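Local coordinates for CELL WALL surface anchor family protein (Streptococcus pneumoniae, PDB 2WW8) that probably mediates attachment of the bacterium to host cells as a pilus adhesin, through an elongated chain of domains that carries an integrin-like metal-binding head, at residues S393-F398 with I440-G445; P817-Q822 with R829-I834. One frame throughout, in Å; residues are numbered along the deposited sequence.

How the contacts relate
The two contacts lie toward opposite ends of the elongated chain and do not touch. Their centres are 143 Å apart and their nearest atoms about 121 Å apart. Both segments of contact 1 precede those of contact 2 in sequence. Contact 1 belongs to the integrin-like head, which holds the magnesium site of Ser234, Ser236 and Asp387. The side chain of Tyr394 lies about 14 Å from a bound calcium ion. Contact 2 is a hairpin in the prealbumin-like domain near the C-terminal end. Both are antiparallel pairings. Contact 1 is one bridge of a short two-strand ladder, flanked by buried loops, whereas contact 2 is a longer ladder with a bulge.

Contact 1: residues S393-F398 with I440-G445; sequences SYPINF and IVRGDG
CG of Arg442 stands anti to the carbonyl carbon (chi1 -51°), and the chain, bent at chi2 and chi3, passes Pro395 with its CG and CD. Ser393 OG takes the crowded position between its backbone N and carbonyl carbon (chi1 53°), where it hydrogen-bonds ND1 of His515. The two residues form the antiparallel bridge of a short two-strand ladder, 392-393 with 442-443, in the integrin-like domain. Ser393 follows the magnesium ligand Asp387 by six residues. The pair is hydrogen-bonded. Arg442 N donates a hydrogen bond to Ser393 O, 2.9 Å away and almost along the C=O axis (176°). In return Ser393 N bonds Arg442 O at 3.1 Å from above the carbonyl plane. Both side chains lie on the same face, with Ser393 OG 3.8 Å from Arg442 CB. Beyond the bridge, Pro395 and the arginine chain cross obliquely, and Pro395 CB meets Arg442 CD at 3.8 Å. Of the Arg442 side chain, the aliphatic part does the touching. Its guanidinium reaches past, with NH1 in a salt bridge to Glu498 and NH2 hydrogen-bonded to Leu501 O. Tyr394 turns its CB away from the other segment, and its OH bonds Glu437. Val441 CG2, anti to its backbone N, packs 3.5 Å from Ser393 O. At the far end, Pro395 CG rests 3.4 Å from the carbonyl oxygen of Ile440.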
ATOM      1  N   SER A 393      21.356  49.458  -6.094  1.00 12.95           N
ATOM      2  CA  SER A 393      22.676  49.000  -5.616  1.00 12.63           C
ATOM      3  C   SER A 393      23.005  49.876  -4.398  1.00 14.82           C
ATOM      4  O   SER A 393      22.384  50.945  -4.205  1.00 15.32           O
ATOM      5  CB  SER A 393      23.728  49.201  -6.742  1.00 13.27           C
ATOM      6  OG  SER A 393      23.706  50.541  -7.222  1.00 14.16           O
ATOM      7  N   TYR A 394      23.972  49.471  -3.578  1.00 13.79           N
ATOM      8  CA  TYR A 394      24.498  50.338  -2.504  1.00 13.54           C
ATOM      9  C   TYR A 394      25.551  51.279  -3.081  1.00 12.24           C
ATOM     10  O   TYR A 394      26.264  50.896  -3.981  1.00 14.01           O
ATOM     11  CB  TYR A 394      25.111  49.540  -1.362  1.00 12.29           C
ATOM     12  CG  TYR A 394      24.065  48.836  -0.491  1.00 12.48           C
ATOM     13  CD1 TYR A 394      23.206  49.543   0.335  1.00 14.46           C
ATOM     14  CD2 TYR A 394      24.048  47.456  -0.415  1.00 16.19           C
ATOM     15  CE1 TYR A 394      22.292  48.897   1.170  1.00 11.08           C
ATOM     16  CE2 TYR A 394      23.195  46.785   0.429  1.00 15.32           C
ATOM     17  CZ  TYR A 394      22.316  47.506   1.206  1.00 15.63           C
ATOM     18  OH  TYR A 394      21.427  46.794   1.968  1.00 11.68           O
ATOM     19  N   PRO A 395      25.619  52.521  -2.590  1.00 12.91           N
ATOM     20  CA  PRO A 395      26.571  53.512  -3.098  1.00 13.54           C
ATOM     21  C   PRO A 395      28.002  53.155  -2.618  1.00 14.46           C
ATOM     22  O   PRO A 395      28.197  52.704  -1.485  1.00 13.11           O
ATOM     23  CB  PRO A 395      26.088  54.845  -2.470  1.00 13.21           C
ATOM     24  CG  PRO A 395      25.441  54.441  -1.165  1.00 12.31           C
ATOM     25  CD  PRO A 395      24.789  53.068  -1.500  1.00 14.30           C
ATOM     26  N   ILE A 396      28.970  53.372  -3.497  1.00 13.78           N
ATOM     27  CA  ILE A 396      30.367  53.368  -3.152  1.00 14.50           C
ATOM     28  C   ILE A 396      30.571  54.653  -2.330  1.00 16.77           C
ATOM     29  O   ILE A 396      29.998  55.732  -2.650  1.00 15.93           O
ATOM     30  CB  ILE A 396      31.138  53.395  -4.438  1.00 14.93           C
ATOM     31  CG1 ILE A 396      30.777  52.113  -5.207  1.00 13.29           C
ATOM     32  CG2 ILE A 396      32.676  53.623  -4.211  1.00 11.65           C
ATOM     33  CD1 ILE A 396      31.348  52.060  -6.623  1.00 12.09           C
ATOM     34  N   ASN A 397      31.360  54.512  -1.259  1.00 15.97           N
ATOM     35  CA  ASN A 397      31.487  55.562  -0.241  1.00 15.46           C
ATOM     36  C   ASN A 397      32.533  56.604  -0.643  1.00 15.16           C
ATOM     37  O   ASN A 397      33.572  56.696  -0.019  1.00 14.44           O
ATOM     38  CB  ASN A 397      31.762  54.910   1.128  1.00 15.18           C
ATOM     39  CG  ASN A 397      31.931  55.910   2.255  1.00 16.07           C
ATOM     40  OD1 ASN A 397      31.215  56.877   2.317  1.00 14.31           O
ATOM     41  ND2 ASN A 397      32.916  55.711   3.110  1.00 16.30           N
ATOM     42  N   PHE A 398      32.269  57.377  -1.701  1.00 14.36           N
ATOM     43  CA  PHE A 398      33.148  58.500  -2.085  1.00 16.13           C
ATOM     44  C   PHE A 398      33.250  59.592  -1.034  1.00 16.93           C
ATOM     45  O   PHE A 398      32.253  59.934  -0.395  1.00 18.77           O
ATOM     46  CB  PHE A 398      32.710  59.099  -3.440  1.00 14.70           C
ATOM     47  CG  PHE A 398      32.980  58.175  -4.631  1.00 13.50           C
ATOM     48  CD1 PHE A 398      34.281  57.876  -5.011  1.00 12.26           C
ATOM     49  CD2 PHE A 398      31.952  57.613  -5.354  1.00 13.73           C
ATOM     50  CE1 PHE A 398      34.540  57.039  -6.088  1.00 14.89           C
ATOM     51  CE2 PHE A 398      32.169  56.732  -6.448  1.00 13.78           C
ATOM     52  CZ  PHE A 398      33.478  56.473  -6.829  1.00 16.44           C
ATOM     53  N   ILE A 440      19.902  56.012   1.593  1.00 14.63           N
ATOM     54  CA  ILE A 440      21.208  55.892   0.944  1.00 15.26           C
ATOM     55  C   ILE A 440      21.250  55.022  -0.287  1.00 13.83           C
ATOM     56  O   ILE A 440      22.127  55.207  -1.125  1.00 14.42           O
ATOM     57  CB  ILE A 440      22.284  55.331   1.871  1.00 17.30           C
ATOM     58  CG1 ILE A 440      21.766  54.008   2.446  1.00 19.15           C
ATOM     59  CG2 ILE A 440      22.688  56.453   2.919  1.00 15.63           C
ATOM     60  CD1 ILE A 440      22.624  53.272   3.440  1.00 26.83           C
ATOM     61  N   VAL A 441      20.316  54.090  -0.412  1.00 15.00           N
ATOM     62  CA  VAL A 441      20.311  53.190  -1.570  1.00 13.81           C
ATOM     63  C   VAL A 441      20.224  53.946  -2.897  1.00 15.51           C
ATOM     64  O   VAL A 441      19.541  54.998  -3.027  1.00 12.51           O
ATOM     65  CB  VAL A 441      19.197  52.104  -1.415  1.00 13.93           C
ATOM     66  CG1 VAL A 441      17.725  52.685  -1.707  1.00 14.96           C
ATOM     67  CG2 VAL A 441      19.398  50.911  -2.302  1.00 12.44           C
ATOM     68  N   ARG A 442      20.860  53.346  -3.924  1.00 14.59           N
ATOM     69  CA  ARG A 442      20.826  53.917  -5.284  1.00 15.05           C
ATOM     70  C   ARG A 442      19.733  53.210  -6.047  1.00 15.89           C
ATOM     71  O   ARG A 442      19.579  51.994  -5.900  1.00 12.25           O
ATOM     72  CB  ARG A 442      22.179  53.794  -6.030  1.00 12.44           C
ATOM     73  CG  ARG A 442      23.422  54.306  -5.272  1.00 12.55           C
ATOM     74  CD  ARG A 442      23.238  55.755  -4.824  1.00 16.73           C
ATOM     75  NE  ARG A 442      23.077  56.662  -5.940  1.00 16.72           N
ATOM     76  CZ  ARG A 442      23.001  57.986  -5.825  1.00 21.57           C
ATOM     77  NH1 ARG A 442      23.053  58.541  -4.618  1.00 18.24           N
ATOM     78  NH2 ARG A 442      22.824  58.722  -6.919  1.00 14.65           N
ATOM     79  N   GLY A 443      19.017  53.963  -6.899  1.00 16.18           N
ATOM     80  CA  GLY A 443      17.990  53.340  -7.756  1.00 15.08           C
ATOM     81  C   GLY A 443      16.694  53.009  -7.034  1.00 15.27           C
ATOM     82  O   GLY A 443      16.611  53.099  -5.811  1.00 14.03           O
ATOM     83  N   ASP A 444      15.666  52.652  -7.803  1.00 15.21           N
ATOM     84  CA  ASP A 444      14.367  52.323  -7.230  1.00 15.92           C
ATOM     85  C   ASP A 444      13.619  51.333  -8.131  1.00 16.86           C
ATOM     86  O   ASP A 444      12.391  51.219  -7.986  1.00 17.02           O
ATOM     87  CB  ASP A 444      13.583  53.609  -6.934  1.00 14.83           C
ATOM     88  CG  ASP A 444      13.057  54.303  -8.215  1.00 19.63           C
ATOM     89  OD1 ASP A 444      13.346  53.851  -9.375  1.00 19.83           O
ATOM     90  OD2 ASP A 444      12.330  55.312  -8.042  1.00 20.36           O
ATOM     91  N   GLY A 445      14.319  50.629  -9.042  1.00 15.87           N
ATOM     92  CA  GLY A 445      13.602  49.823 -10.070  1.00 15.33           C
ATOM     93  C   GLY A 445      13.440  50.481 -11.411  1.00 17.09           C
ATOM     94  O   GLY A 445      13.045  49.799 -12.332  1.00 17.29           O
TER

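Contact 2: residues P817-Q822 with R829-I834; sequences PIVAFQ and RDVTSI
A beta hairpin of the C-terminal prealbumin-like domain, strands 816-824 and 827-833, makes this contact. Its strands pair antiparallel through five backbone hydrogen bonds. Ala820 and Thr832 form one hydrogen-bonded pair: Ala820 N bonds Thr832 O, and Thr832 N bonds Ala820 O at 2.7 Å in the carbonyl plane. Gln822 and Arg829 form another, with Arg829 N only 2.5 Å from Gln822 O. Between these pairs the register shifts by one residue, a beta bulge. Asp830 takes left-handed helical backbone angles there (phi 51°, psi 54°). Its carbonyl oxygen receives a CA-H...O contact from Phe821 CA at 3.5 Å. Phe821 keeps the register of the Ala820-Thr832 pair and lies across from Val831, whose CG2 touches Phe821 CB at 3.8 Å. Val819 crosses Val831 obliquely, CG1 against CG1 at 3.7 Å. These three residues pack on strand 736-744, through Ile738 and Phe740. The Phe821 ring also lies nearly parallel to that of Tyr799. The other face carries Ala820, Gln822, Arg829 and Thr832, and Thr832 OG1 sits 3.6 Å from Ala820 CB. Gln822 and Asp830 lie side by side, amide and carboxylate nearly coplanar, joined by a weak NE2 to OD2 hydrogen bond. A second, classic bulge sets Ile818 and Val819 opposite Leu801 in the neighbouring strand. Here Ile834 N bonds Ile818 O from above the carbonyl plane, at 2.7 Å. With Ile834 CG1 in the crowded position between backbone N and carbonyl carbon and chi2 extended, Ile834 CD1 packs tightly on Pro817 CB, at 3.4 Å.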
ATOM      1  N   PRO A 817     -56.183 -73.401  20.487  1.00 17.02           N
ATOM      2  CA  PRO A 817     -55.037 -72.522  20.744  1.00 16.77           C
ATOM      3  C   PRO A 817     -53.920 -73.283  21.496  1.00 16.49           C
ATOM      4  O   PRO A 817     -54.201 -74.019  22.440  1.00 15.58           O
ATOM      5  CB  PRO A 817     -55.619 -71.438  21.669  1.00 17.19           C
ATOM      6  CG  PRO A 817     -56.795 -72.089  22.358  1.00 18.41           C
ATOM      7  CD  PRO A 817     -57.323 -73.138  21.396  1.00 17.47           C
ATOM      8  N   ILE A 818     -52.672 -73.138  21.071  1.00 14.85           N
ATOM      9  CA  ILE A 818     -51.551 -73.816  21.740  1.00 15.67           C
ATOM     10  C   ILE A 818     -50.577 -72.835  22.421  1.00 16.21           C
ATOM     11  O   ILE A 818     -50.369 -72.894  23.640  1.00 15.48           O
ATOM     12  CB  ILE A 818     -50.775 -74.750  20.782  1.00 15.18           C
ATOM     13  CG1 ILE A 818     -51.748 -75.647  20.007  1.00 15.62           C
ATOM     14  CG2 ILE A 818     -49.732 -75.605  21.558  1.00 15.91           C
ATOM     15  CD1 ILE A 818     -52.515 -76.583  20.932  1.00 12.61           C
ATOM     16  N   VAL A 819     -50.021 -71.915  21.635  1.00 14.96           N
ATOM     17  CA  VAL A 819     -48.988 -71.016  22.140  1.00 16.00           C
ATOM     18  C   VAL A 819     -49.325 -69.572  21.781  1.00 16.93           C
ATOM     19  O   VAL A 819     -49.823 -69.293  20.673  1.00 16.41           O
ATOM     20  CB  VAL A 819     -47.597 -71.279  21.501  1.00 16.56           C
ATOM     21  CG1 VAL A 819     -46.517 -70.444  22.225  1.00 16.36           C
ATOM     22  CG2 VAL A 819     -47.214 -72.749  21.531  1.00 15.68           C
ATOM     23  N   ALA A 820     -49.033 -68.687  22.735  1.00 17.00           N
ATOM     24  CA  ALA A 820     -49.054 -67.235  22.534  1.00 18.45           C
ATOM     25  C   ALA A 820     -47.635 -66.698  22.610  1.00 18.36           C
ATOM     26  O   ALA A 820     -46.802 -67.196  23.381  1.00 17.62           O
ATOM     27  CB  ALA A 820     -49.907 -66.530  23.587  1.00 17.35           C
ATOM     28  N   PHE A 821     -47.365 -65.674  21.808  1.00 18.09           N
ATOM     29  CA  PHE A 821     -46.088 -64.959  21.957  1.00 19.10           C
ATOM     30  C   PHE A 821     -46.237 -63.602  21.284  1.00 19.81           C
ATOM     31  O   PHE A 821     -47.237 -63.379  20.602  1.00 20.12           O
ATOM     32  CB  PHE A 821     -44.912 -65.734  21.348  1.00 17.68           C
ATOM     33  CG  PHE A 821     -45.049 -66.009  19.864  1.00 18.65           C
ATOM     34  CD1 PHE A 821     -45.604 -67.203  19.409  1.00 15.49           C
ATOM     35  CD2 PHE A 821     -44.633 -65.072  18.912  1.00 16.74           C
ATOM     36  CE1 PHE A 821     -45.726 -67.460  18.033  1.00 14.47           C
ATOM     37  CE2 PHE A 821     -44.746 -65.316  17.551  1.00 13.21           C
ATOM     38  CZ  PHE A 821     -45.281 -66.510  17.104  1.00 17.42           C
ATOM     39  N   GLN A 822     -45.244 -62.735  21.484  1.00 20.88           N
ATOM     40  CA  GLN A 822     -45.161 -61.407  20.893  1.00 21.66           C
ATOM     41  C   GLN A 822     -43.845 -61.219  20.142  1.00 21.90           C
ATOM     42  O   GLN A 822     -42.799 -61.742  20.542  1.00 22.20           O
ATOM     43  CB  GLN A 822     -45.190 -60.365  22.009  1.00 22.70           C
ATOM     44  CG  GLN A 822     -46.538 -59.773  22.266  1.00 25.66           C
ATOM     45  CD  GLN A 822     -46.411 -58.409  22.928  1.00 29.04           C
ATOM     46  OE1 GLN A 822     -46.615 -57.366  22.304  1.00 28.94           O
ATOM     47  NE2 GLN A 822     -46.048 -58.419  24.202  1.00 31.23           N
ATOM     48  N   ARG A 829     -40.940 -62.365  22.131  1.00 20.87           N
ATOM     49  CA  ARG A 829     -41.149 -62.109  23.570  1.00 21.65           C
ATOM     50  C   ARG A 829     -42.341 -62.894  24.119  1.00 21.30           C
ATOM     51  O   ARG A 829     -43.253 -63.237  23.360  1.00 20.54           O
ATOM     52  CB  ARG A 829     -41.382 -60.620  23.866  1.00 21.43           C
ATOM     53  CG  ARG A 829     -40.229 -59.698  23.570  1.00 25.14           C
ATOM     54  CD  ARG A 829     -38.938 -59.919  24.362  1.00 30.77           C
ATOM     55  NE  ARG A 829     -37.905 -59.007  23.851  1.00 37.02           N
ATOM     56  CZ  ARG A 829     -36.810 -58.626  24.506  1.00 38.42           C
ATOM     57  NH1 ARG A 829     -36.566 -59.079  25.731  1.00 38.38           N
ATOM     58  NH2 ARG A 829     -35.956 -57.783  23.933  1.00 36.01           N
ATOM     59  N   ASP A 830     -42.312 -63.158  25.430  1.00 21.86           N
ATOM     60  CA  ASP A 830     -43.437 -63.698  26.213  1.00 22.62           C
ATOM     61  C   ASP A 830     -44.089 -64.950  25.615  1.00 21.52           C
ATOM     62  O   ASP A 830     -45.297 -64.982  25.371  1.00 22.07           O
ATOM     63  CB  ASP A 830     -44.496 -62.625  26.460  1.00 22.40           C
ATOM     64  CG  ASP A 830     -43.901 -61.347  27.028  1.00 26.86           C
ATOM     65  OD1 ASP A 830     -43.026 -61.402  27.929  1.00 28.91           O
ATOM     66  OD2 ASP A 830     -44.324 -60.270  26.557  1.00 29.59           O
ATOM     67  N   VAL A 831     -43.276 -65.961  25.337  1.00 22.28           N
ATOM     68  CA  VAL A 831     -43.773 -67.188  24.719  1.00 22.49           C
ATOM     69  C   VAL A 831     -44.439 -67.999  25.823  1.00 23.95           C
ATOM     70  O   VAL A 831     -43.743 -68.447  26.758  1.00 24.21           O
ATOM     71  CB  VAL A 831     -42.665 -68.043  24.086  1.00 22.20           C
ATOM     72  CG1 VAL A 831     -43.258 -69.287  23.473  1.00 22.32           C
ATOM     73  CG2 VAL A 831     -41.865 -67.254  23.061  1.00 20.10           C
ATOM     74  N   THR A 832     -45.762 -68.158  25.705  1.00 23.47           N
ATOM     75  CA  THR A 832     -46.580 -68.781  26.752  1.00 23.49           C
ATOM     76  C   THR A 832     -47.562 -69.821  26.206  1.00 22.38           C
ATOM     77  O   THR A 832     -48.014 -69.729  25.062  1.00 23.30           O
ATOM     78  CB  THR A 832     -47.348 -67.724  27.597  1.00 23.90           C
ATOM     79  OG1 THR A 832     -48.299 -67.008  26.796  1.00 24.76           O
ATOM     80  CG2 THR A 832     -46.383 -66.731  28.212  1.00 25.73           C
ATOM     81  N   SER A 833     -47.906 -70.805  27.031  1.00 20.56           N
ATOM     82  CA  SER A 833     -48.877 -71.836  26.638  1.00 17.41           C
ATOM     83  C   SER A 833     -50.273 -71.249  26.786  1.00 16.78           C
ATOM     84  O   SER A 833     -50.587 -70.615  27.796  1.00 16.52           O
ATOM     85  CB  SER A 833     -48.750 -73.066  27.547  1.00 16.76           C
ATOM     86  OG  SER A 833     -49.817 -73.971  27.312  1.00  9.84           O
ATOM     87  N   ILE A 834     -51.134 -71.456  25.797  1.00 15.75           N
ATOM     88  CA  ILE A 834     -52.547 -71.110  25.982  1.00 15.06           C
ATOM     89  C   ILE A 834     -53.424 -72.341  25.731  1.00 15.53           C
ATOM     90  O   ILE A 834     -54.581 -72.208  25.371  1.00 16.82           O
ATOM     91  CB  ILE A 834     -52.946 -69.927  25.068  1.00 14.42           C
ATOM     92  CG1 ILE A 834     -52.479 -70.188  23.634  1.00 12.26           C
ATOM     93  CG2 ILE A 834     -52.434 -68.600  25.678  1.00 15.32           C
ATOM     94  CD1 ILE A 834     -53.161 -69.244  22.641  1.00 11.98           C
TER